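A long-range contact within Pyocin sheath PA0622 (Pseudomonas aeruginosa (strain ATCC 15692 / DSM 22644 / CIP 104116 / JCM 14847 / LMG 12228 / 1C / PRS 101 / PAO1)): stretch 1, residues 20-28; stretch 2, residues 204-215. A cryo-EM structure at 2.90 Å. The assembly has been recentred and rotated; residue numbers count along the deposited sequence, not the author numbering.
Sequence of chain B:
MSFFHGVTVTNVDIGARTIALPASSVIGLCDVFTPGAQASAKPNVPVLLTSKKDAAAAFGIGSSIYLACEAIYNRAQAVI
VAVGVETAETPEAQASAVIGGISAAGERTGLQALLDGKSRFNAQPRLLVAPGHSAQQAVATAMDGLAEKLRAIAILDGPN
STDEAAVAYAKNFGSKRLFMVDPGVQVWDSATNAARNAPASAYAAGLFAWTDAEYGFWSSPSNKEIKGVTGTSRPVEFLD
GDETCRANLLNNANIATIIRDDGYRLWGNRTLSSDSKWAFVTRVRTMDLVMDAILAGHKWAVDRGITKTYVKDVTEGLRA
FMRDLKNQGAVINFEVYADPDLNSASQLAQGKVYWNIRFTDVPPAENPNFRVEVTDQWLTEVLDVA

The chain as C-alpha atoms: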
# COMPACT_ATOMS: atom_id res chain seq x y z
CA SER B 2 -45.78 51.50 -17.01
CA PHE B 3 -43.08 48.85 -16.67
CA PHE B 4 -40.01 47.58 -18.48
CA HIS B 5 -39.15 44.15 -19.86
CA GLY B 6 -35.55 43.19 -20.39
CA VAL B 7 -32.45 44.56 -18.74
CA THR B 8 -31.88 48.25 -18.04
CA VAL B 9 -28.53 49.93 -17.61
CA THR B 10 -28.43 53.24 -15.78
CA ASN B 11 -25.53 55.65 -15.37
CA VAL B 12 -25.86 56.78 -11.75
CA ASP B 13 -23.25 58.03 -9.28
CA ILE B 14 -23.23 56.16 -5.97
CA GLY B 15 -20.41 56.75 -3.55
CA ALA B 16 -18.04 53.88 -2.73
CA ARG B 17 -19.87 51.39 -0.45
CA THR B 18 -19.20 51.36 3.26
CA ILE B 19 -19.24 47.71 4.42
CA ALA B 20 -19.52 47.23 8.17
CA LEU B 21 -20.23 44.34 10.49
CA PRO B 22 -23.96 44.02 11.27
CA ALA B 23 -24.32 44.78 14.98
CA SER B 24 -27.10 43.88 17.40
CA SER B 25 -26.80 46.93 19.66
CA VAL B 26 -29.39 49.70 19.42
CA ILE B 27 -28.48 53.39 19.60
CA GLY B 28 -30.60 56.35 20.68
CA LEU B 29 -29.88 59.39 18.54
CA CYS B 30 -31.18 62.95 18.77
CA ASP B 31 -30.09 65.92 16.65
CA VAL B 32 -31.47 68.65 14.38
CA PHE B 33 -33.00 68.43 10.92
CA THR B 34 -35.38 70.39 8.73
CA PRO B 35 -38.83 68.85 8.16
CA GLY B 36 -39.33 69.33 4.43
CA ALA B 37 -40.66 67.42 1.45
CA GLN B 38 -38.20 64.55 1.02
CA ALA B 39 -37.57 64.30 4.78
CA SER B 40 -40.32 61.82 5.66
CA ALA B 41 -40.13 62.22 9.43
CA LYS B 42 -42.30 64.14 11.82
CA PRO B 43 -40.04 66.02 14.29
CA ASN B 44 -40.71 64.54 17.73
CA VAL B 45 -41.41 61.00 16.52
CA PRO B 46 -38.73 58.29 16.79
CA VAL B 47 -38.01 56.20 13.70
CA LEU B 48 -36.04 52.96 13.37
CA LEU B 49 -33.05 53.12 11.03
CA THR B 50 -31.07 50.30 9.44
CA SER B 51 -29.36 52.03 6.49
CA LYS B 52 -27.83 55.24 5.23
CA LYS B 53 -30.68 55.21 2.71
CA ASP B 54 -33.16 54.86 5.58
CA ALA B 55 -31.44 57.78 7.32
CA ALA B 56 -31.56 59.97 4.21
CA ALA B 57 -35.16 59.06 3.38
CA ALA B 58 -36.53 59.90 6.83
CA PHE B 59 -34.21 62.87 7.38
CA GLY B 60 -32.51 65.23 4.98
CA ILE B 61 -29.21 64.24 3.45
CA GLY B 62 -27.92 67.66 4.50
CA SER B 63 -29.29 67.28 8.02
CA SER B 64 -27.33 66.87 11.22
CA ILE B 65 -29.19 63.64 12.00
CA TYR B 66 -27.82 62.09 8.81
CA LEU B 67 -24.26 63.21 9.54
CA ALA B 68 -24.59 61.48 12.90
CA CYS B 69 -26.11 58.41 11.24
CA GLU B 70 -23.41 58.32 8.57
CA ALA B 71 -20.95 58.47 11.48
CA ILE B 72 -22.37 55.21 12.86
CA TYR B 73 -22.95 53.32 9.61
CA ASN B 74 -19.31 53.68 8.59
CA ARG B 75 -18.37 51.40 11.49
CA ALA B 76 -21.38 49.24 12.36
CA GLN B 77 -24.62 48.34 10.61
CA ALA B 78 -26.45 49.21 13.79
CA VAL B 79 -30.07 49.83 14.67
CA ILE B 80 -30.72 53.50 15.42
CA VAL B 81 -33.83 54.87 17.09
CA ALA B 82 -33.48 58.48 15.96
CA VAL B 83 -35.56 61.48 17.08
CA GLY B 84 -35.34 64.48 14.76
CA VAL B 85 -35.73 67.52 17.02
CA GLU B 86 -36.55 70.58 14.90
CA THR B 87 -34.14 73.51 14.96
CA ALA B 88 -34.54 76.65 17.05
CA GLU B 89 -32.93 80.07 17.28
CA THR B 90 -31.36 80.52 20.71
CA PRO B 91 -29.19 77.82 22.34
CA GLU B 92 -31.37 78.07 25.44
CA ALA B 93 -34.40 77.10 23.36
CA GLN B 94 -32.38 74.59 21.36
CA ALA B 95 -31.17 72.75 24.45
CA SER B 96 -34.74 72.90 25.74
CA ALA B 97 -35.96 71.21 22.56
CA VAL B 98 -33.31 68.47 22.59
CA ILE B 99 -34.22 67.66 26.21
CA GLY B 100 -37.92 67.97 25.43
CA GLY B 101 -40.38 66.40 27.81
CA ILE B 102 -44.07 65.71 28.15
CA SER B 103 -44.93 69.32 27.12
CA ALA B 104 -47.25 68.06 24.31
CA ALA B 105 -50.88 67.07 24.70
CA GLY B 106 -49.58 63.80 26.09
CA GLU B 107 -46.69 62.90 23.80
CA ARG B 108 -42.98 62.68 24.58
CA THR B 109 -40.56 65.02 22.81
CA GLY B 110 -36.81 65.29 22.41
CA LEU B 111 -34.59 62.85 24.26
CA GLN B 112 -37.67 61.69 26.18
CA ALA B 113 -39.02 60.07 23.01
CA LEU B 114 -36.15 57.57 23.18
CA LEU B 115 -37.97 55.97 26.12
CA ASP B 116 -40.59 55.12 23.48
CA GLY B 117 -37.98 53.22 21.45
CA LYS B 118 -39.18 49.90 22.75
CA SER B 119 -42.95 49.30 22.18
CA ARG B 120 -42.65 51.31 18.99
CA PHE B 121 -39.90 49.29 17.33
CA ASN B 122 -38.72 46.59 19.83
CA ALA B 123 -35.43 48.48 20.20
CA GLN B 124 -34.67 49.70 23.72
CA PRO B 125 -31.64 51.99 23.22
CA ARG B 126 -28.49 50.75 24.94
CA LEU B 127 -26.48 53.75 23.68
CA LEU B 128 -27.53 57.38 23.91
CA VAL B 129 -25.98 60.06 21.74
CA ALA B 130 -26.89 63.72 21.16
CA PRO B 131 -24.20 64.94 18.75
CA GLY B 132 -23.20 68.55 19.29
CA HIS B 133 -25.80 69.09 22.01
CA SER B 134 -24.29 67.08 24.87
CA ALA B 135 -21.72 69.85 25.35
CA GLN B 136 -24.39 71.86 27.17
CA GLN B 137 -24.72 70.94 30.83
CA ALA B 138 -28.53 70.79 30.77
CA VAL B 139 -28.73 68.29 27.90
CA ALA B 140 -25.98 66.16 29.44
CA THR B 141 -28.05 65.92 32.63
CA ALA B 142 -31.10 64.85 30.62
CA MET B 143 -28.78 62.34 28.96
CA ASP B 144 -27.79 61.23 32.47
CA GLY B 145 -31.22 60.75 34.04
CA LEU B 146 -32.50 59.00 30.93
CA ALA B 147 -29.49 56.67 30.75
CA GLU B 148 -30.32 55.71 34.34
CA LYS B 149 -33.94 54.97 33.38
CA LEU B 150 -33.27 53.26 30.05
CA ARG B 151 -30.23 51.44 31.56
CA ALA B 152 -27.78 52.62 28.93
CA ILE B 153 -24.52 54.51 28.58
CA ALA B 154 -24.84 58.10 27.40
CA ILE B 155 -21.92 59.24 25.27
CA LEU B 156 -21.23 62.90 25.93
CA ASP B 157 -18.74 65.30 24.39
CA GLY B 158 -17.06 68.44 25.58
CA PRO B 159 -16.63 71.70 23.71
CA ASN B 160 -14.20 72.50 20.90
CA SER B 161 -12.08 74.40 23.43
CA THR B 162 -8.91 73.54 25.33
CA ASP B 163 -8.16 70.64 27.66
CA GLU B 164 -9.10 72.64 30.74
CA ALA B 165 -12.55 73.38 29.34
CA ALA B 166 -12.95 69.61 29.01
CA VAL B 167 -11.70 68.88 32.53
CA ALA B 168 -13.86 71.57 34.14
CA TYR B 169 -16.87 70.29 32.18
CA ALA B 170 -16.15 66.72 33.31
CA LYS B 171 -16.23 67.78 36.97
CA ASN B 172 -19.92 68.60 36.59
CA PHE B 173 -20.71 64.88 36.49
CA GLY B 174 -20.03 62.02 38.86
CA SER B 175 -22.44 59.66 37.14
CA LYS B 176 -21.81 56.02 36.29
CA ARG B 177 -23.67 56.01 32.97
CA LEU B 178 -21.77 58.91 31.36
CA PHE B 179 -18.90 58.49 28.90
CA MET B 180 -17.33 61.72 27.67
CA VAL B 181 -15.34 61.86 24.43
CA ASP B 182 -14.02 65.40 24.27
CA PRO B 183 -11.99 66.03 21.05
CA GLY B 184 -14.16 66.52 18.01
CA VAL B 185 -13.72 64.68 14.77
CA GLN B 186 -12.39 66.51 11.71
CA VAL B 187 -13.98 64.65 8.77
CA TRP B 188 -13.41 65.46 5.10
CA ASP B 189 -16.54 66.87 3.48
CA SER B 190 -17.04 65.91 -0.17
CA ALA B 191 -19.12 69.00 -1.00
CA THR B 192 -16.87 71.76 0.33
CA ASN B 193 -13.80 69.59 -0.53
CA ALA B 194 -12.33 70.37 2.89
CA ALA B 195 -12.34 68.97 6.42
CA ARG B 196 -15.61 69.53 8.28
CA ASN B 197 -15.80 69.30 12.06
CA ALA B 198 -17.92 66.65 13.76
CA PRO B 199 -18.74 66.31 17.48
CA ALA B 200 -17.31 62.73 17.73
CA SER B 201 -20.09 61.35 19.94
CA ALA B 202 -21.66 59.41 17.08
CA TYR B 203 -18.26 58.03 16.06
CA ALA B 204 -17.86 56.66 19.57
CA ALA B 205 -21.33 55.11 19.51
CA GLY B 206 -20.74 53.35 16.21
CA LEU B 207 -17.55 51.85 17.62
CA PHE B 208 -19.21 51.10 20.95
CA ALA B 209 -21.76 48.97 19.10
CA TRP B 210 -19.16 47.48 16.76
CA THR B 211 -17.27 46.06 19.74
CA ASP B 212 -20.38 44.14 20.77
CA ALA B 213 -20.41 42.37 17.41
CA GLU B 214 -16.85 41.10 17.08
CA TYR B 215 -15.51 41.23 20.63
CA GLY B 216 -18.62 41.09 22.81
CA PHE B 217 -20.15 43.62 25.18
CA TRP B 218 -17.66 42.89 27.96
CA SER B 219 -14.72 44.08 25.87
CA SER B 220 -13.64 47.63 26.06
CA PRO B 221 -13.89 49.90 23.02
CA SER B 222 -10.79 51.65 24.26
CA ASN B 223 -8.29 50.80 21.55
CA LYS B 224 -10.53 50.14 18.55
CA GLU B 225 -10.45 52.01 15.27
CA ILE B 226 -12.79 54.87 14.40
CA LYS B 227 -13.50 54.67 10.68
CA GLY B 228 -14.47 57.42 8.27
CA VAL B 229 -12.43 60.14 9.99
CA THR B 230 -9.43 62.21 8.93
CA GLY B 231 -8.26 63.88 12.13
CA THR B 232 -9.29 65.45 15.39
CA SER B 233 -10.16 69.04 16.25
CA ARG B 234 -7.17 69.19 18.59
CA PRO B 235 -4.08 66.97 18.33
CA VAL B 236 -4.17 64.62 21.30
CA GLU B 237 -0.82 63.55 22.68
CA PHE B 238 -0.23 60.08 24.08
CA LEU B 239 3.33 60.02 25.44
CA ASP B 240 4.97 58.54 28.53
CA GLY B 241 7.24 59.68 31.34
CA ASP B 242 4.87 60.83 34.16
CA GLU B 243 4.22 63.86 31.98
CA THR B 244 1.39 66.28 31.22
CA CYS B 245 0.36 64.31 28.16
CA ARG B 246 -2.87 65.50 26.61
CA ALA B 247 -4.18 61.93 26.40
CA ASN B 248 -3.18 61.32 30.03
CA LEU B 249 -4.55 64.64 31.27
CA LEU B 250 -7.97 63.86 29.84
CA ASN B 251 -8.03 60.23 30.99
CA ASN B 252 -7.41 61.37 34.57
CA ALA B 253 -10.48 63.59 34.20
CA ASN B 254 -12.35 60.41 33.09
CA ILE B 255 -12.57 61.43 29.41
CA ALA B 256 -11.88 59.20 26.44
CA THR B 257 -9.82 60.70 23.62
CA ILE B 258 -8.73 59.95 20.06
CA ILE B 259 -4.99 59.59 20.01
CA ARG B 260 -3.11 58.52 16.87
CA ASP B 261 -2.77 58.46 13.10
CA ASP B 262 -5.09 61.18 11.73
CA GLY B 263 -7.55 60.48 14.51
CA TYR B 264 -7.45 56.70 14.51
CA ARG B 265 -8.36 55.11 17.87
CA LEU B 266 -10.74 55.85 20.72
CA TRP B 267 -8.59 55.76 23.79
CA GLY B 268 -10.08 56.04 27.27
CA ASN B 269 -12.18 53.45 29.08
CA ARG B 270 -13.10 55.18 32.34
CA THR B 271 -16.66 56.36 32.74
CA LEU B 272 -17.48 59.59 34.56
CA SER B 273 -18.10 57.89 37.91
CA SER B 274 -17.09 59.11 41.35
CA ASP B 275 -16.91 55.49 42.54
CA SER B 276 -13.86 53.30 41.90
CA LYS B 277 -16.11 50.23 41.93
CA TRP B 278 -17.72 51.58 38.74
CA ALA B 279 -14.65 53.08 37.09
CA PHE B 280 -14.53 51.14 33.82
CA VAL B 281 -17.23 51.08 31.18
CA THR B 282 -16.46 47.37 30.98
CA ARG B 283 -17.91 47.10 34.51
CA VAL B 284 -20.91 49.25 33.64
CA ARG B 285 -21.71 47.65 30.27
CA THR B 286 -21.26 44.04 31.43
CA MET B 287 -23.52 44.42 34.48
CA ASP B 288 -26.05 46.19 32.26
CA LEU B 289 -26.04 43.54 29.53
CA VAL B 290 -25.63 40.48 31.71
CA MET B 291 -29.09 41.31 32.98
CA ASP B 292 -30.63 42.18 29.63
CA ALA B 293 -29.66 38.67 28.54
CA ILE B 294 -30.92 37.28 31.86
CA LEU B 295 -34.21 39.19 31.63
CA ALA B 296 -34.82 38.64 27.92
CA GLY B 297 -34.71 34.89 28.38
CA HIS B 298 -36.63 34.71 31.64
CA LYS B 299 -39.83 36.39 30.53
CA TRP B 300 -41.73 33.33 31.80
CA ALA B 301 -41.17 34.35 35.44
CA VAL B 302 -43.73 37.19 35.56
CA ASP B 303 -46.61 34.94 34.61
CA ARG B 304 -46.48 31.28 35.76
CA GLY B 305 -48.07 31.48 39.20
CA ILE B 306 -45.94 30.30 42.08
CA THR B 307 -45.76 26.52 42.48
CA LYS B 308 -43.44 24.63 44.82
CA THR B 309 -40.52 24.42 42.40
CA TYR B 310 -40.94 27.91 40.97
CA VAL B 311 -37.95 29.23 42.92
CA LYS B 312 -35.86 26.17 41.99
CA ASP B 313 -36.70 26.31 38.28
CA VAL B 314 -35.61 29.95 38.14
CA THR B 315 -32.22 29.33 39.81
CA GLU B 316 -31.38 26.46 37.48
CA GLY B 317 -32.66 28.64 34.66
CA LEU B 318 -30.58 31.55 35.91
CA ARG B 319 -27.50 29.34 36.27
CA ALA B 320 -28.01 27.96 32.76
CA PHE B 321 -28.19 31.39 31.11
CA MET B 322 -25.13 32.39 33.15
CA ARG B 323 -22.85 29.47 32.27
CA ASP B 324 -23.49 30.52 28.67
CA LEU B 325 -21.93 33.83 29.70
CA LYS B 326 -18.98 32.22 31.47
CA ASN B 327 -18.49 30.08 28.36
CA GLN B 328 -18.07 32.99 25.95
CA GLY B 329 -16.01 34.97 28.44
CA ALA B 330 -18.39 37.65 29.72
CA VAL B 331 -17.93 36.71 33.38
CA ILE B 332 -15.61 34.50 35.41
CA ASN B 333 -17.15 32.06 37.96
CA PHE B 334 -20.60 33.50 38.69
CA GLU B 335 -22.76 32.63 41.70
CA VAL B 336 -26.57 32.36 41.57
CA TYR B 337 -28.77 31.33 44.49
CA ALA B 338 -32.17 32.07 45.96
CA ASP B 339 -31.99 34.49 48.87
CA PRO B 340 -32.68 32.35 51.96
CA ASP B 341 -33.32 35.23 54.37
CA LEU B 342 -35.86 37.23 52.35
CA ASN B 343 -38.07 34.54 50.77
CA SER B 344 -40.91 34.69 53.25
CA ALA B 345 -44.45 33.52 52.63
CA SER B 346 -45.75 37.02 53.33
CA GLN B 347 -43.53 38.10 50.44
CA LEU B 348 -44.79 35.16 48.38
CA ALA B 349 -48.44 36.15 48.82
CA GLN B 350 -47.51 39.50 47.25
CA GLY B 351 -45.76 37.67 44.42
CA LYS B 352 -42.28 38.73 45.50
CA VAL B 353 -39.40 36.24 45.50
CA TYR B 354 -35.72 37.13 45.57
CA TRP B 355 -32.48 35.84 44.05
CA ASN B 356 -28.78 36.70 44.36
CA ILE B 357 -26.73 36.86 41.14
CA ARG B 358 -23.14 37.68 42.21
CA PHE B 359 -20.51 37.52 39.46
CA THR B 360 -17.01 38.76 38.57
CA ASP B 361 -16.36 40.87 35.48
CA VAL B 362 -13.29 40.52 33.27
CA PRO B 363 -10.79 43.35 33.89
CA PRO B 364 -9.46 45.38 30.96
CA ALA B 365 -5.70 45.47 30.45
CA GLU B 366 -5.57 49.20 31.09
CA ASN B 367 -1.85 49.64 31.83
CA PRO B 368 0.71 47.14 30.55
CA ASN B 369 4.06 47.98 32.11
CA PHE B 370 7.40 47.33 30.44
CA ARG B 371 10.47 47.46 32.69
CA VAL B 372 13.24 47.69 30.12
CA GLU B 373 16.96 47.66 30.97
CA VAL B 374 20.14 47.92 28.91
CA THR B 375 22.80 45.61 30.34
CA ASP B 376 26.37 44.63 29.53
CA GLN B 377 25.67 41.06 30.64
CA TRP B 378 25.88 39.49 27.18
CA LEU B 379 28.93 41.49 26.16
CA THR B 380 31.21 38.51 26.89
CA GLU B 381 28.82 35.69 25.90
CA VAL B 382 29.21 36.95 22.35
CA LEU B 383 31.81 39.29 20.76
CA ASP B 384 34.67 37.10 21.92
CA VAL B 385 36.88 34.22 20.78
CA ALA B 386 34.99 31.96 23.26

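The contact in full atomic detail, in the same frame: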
# COMPACT_ATOMS: atom_id res chain seq x y z
N ALA B 20 -19.71 47.24 6.73
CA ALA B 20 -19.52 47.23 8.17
C ALA B 20 -20.13 45.95 8.70
O ALA B 20 -21.01 45.35 8.07
CB ALA B 20 -20.15 48.46 8.82
N LEU B 21 -19.65 45.52 9.86
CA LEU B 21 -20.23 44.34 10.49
C LEU B 21 -21.63 44.66 10.99
O LEU B 21 -21.83 45.70 11.62
CB LEU B 21 -19.37 43.84 11.65
CG LEU B 21 -18.21 42.87 11.38
CD1 LEU B 21 -17.03 43.54 10.71
CD2 LEU B 21 -17.79 42.21 12.69
N PRO B 22 -22.61 43.81 10.72
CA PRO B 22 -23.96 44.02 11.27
C PRO B 22 -23.97 43.78 12.78
O PRO B 22 -23.64 42.69 13.25
CB PRO B 22 -24.81 43.00 10.52
CG PRO B 22 -23.84 41.94 10.07
CD PRO B 22 -22.55 42.64 9.82
N ALA B 23 -24.33 44.81 13.53
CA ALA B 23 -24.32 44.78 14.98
C ALA B 23 -25.73 44.62 15.53
O ALA B 23 -26.71 44.98 14.88
CB ALA B 23 -23.69 46.05 15.55
N SER B 24 -25.82 44.09 16.74
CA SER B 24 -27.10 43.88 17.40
C SER B 24 -27.46 44.99 18.37
O SER B 24 -28.61 45.05 18.82
CB SER B 24 -27.12 42.55 18.15
OG SER B 24 -27.01 41.45 17.26
N SER B 25 -26.52 45.86 18.72
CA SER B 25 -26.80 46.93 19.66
C SER B 25 -27.67 48.00 19.02
O SER B 25 -27.61 48.24 17.82
CB SER B 25 -25.49 47.55 20.16
OG SER B 25 -25.75 48.64 21.01
N VAL B 26 -28.50 48.63 19.85
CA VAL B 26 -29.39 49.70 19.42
C VAL B 26 -28.90 51.01 20.03
O VAL B 26 -28.36 51.03 21.14
CB VAL B 26 -30.85 49.41 19.80
CG1 VAL B 26 -31.37 48.28 18.98
CG2 VAL B 26 -30.91 48.97 21.20
N ILE B 27 -29.07 52.10 19.28
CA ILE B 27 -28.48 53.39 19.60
C ILE B 27 -29.57 54.45 19.56
O ILE B 27 -30.35 54.51 18.61
CB ILE B 27 -27.34 53.75 18.61
CG1 ILE B 27 -26.18 52.78 18.76
CG2 ILE B 27 -26.85 55.16 18.81
CD1 ILE B 27 -25.15 52.90 17.68
N GLY B 28 -29.64 55.28 20.61
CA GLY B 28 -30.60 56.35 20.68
C GLY B 28 -29.98 57.66 20.27
O GLY B 28 -29.07 58.16 20.93
N ALA B 204 -18.05 57.55 18.44
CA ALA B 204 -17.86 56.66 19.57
C ALA B 204 -18.96 55.61 19.63
O ALA B 204 -18.68 54.44 19.90
CB ALA B 204 -17.82 57.46 20.87
N ALA B 205 -20.20 56.02 19.37
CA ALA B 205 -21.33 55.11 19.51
C ALA B 205 -21.37 54.06 18.42
O ALA B 205 -21.89 52.97 18.64
CB ALA B 205 -22.64 55.90 19.52
N GLY B 206 -20.83 54.37 17.24
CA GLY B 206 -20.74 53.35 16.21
C GLY B 206 -19.67 52.33 16.52
O GLY B 206 -19.80 51.16 16.16
N LEU B 207 -18.61 52.75 17.19
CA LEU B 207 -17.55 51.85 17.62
C LEU B 207 -17.91 51.13 18.91
O LEU B 207 -17.42 50.02 19.16
CB LEU B 207 -16.26 52.65 17.80
CG LEU B 207 -14.98 52.04 18.32
CD1 LEU B 207 -13.89 52.58 17.52
CD2 LEU B 207 -14.79 52.52 19.71
N PHE B 208 -18.77 51.74 19.72
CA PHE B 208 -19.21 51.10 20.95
C PHE B 208 -20.10 49.92 20.64
O PHE B 208 -20.06 48.90 21.34
CB PHE B 208 -19.97 52.12 21.79
CG PHE B 208 -19.75 52.00 23.25
CD1 PHE B 208 -18.76 52.75 23.86
CD2 PHE B 208 -20.51 51.15 24.02
CE1 PHE B 208 -18.57 52.67 25.21
CE2 PHE B 208 -20.30 51.07 25.38
CZ PHE B 208 -19.32 51.83 25.97
N ALA B 209 -20.88 50.03 19.56
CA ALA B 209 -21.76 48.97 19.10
C ALA B 209 -21.05 47.98 18.20
O ALA B 209 -21.51 46.84 18.06
CB ALA B 209 -22.95 49.57 18.36
N TRP B 210 -19.96 48.40 17.56
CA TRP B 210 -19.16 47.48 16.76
C TRP B 210 -18.41 46.49 17.64
O TRP B 210 -18.19 45.35 17.24
CB TRP B 210 -18.16 48.27 15.93
CG TRP B 210 -17.32 47.43 15.07
CD1 TRP B 210 -17.67 46.85 13.89
CD2 TRP B 210 -16.00 46.98 15.35
NE1 TRP B 210 -16.63 46.12 13.40
CE2 TRP B 210 -15.59 46.17 14.29
CE3 TRP B 210 -15.11 47.20 16.41
CZ2 TRP B 210 -14.34 45.59 14.24
CZ3 TRP B 210 -13.87 46.62 16.35
CH2 TRP B 210 -13.50 45.82 15.28
N THR B 211 -18.01 46.92 18.83
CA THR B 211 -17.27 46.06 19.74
C THR B 211 -18.15 44.94 20.29
O THR B 211 -17.65 43.86 20.61
CB THR B 211 -16.69 46.92 20.87
OG1 THR B 211 -16.06 48.07 20.30
CG2 THR B 211 -15.64 46.16 21.64
N ASP B 212 -19.46 45.18 20.35
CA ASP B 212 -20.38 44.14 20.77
C ASP B 212 -20.49 43.03 19.74
O ASP B 212 -20.75 41.88 20.09
CB ASP B 212 -21.76 44.75 21.01
N ALA B 213 -20.29 43.36 18.46
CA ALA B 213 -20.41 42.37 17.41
C ALA B 213 -19.21 41.43 17.39
O ALA B 213 -19.36 40.21 17.53
CB ALA B 213 -20.57 43.06 16.06
N GLU B 214 -18.01 41.97 17.21
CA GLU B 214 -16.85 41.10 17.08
C GLU B 214 -16.32 40.65 18.44
O GLU B 214 -16.03 39.47 18.63
CB GLU B 214 -15.74 41.76 16.27
N TYR B 215 -16.20 41.56 19.40
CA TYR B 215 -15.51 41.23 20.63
C TYR B 215 -16.43 40.97 21.82
O TYR B 215 -15.95 40.49 22.84
CB TYR B 215 -14.53 42.35 20.99
CG TYR B 215 -13.44 42.51 19.98
CD1 TYR B 215 -12.36 41.64 19.96
CD2 TYR B 215 -13.48 43.53 19.04
CE1 TYR B 215 -11.35 41.78 19.04
CE2 TYR B 215 -12.47 43.68 18.11
CZ TYR B 215 -11.41 42.80 18.12
OH TYR B 215 -10.40 42.95 17.19

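This is a small, apolar packing contact in which one face of a strand lies across an alanine-lined face of a helix nearly 180 residues away in sequence, with no hydrogen bond between the two among the atoms modelled. The axes approach to 7.0 Å, and their N-to-C directions differ by 105°.

The alternation of the strand selects its contact residues: Leu21, Ala23, Ser25 and Ile27 all direct their CA-to-CB bonds toward the helix, whereas those of Pro22 and Val26 point away. The helix answers with Ala205, Ala209 and Ala213, spaced four residues apart and so gathered on one side. Their small methyl groups allow the backbones to come close, with the CA of Ala23 only 5.2 Å from the CA of Ala213 and the CA of Ser25 5.5 Å from the CA of Ala209.

In the middle, small residues meet small residues. Ala23 CB lies 3.4 Å from Ala209 O, so its methyl packs against helix backbone, and it is 4.4 Å from Ala213 CB. Ser25 comes closest with its methylene, Ser25 CB to Ala209 CB being 3.7 Å; its compact side chain fits this close approach.

Larger side chains fill the space farther along the strand in both directions. Near Ile27 the backbones are wider apart, 7.4 Å from its CA to the CA of Ala205, and the longer side chain spans the gap: Ile27 CD1 reaches 3.4 Å from Ala205 O and 4.0 Å from Ala209 CB. Leu21 instead meets the edge of the Trp210 ring, its CD1 lying near the ring plane and 3.7 Å from Trp210 NE1. The CA-to-CB bond of Trp210 points sideways to the strand, but the end of its side chain comes nearer. The other Leu21 methyl, CD2, lies 4.1 Å from Glu214 CB, the last side-chain atom modelled for that residue.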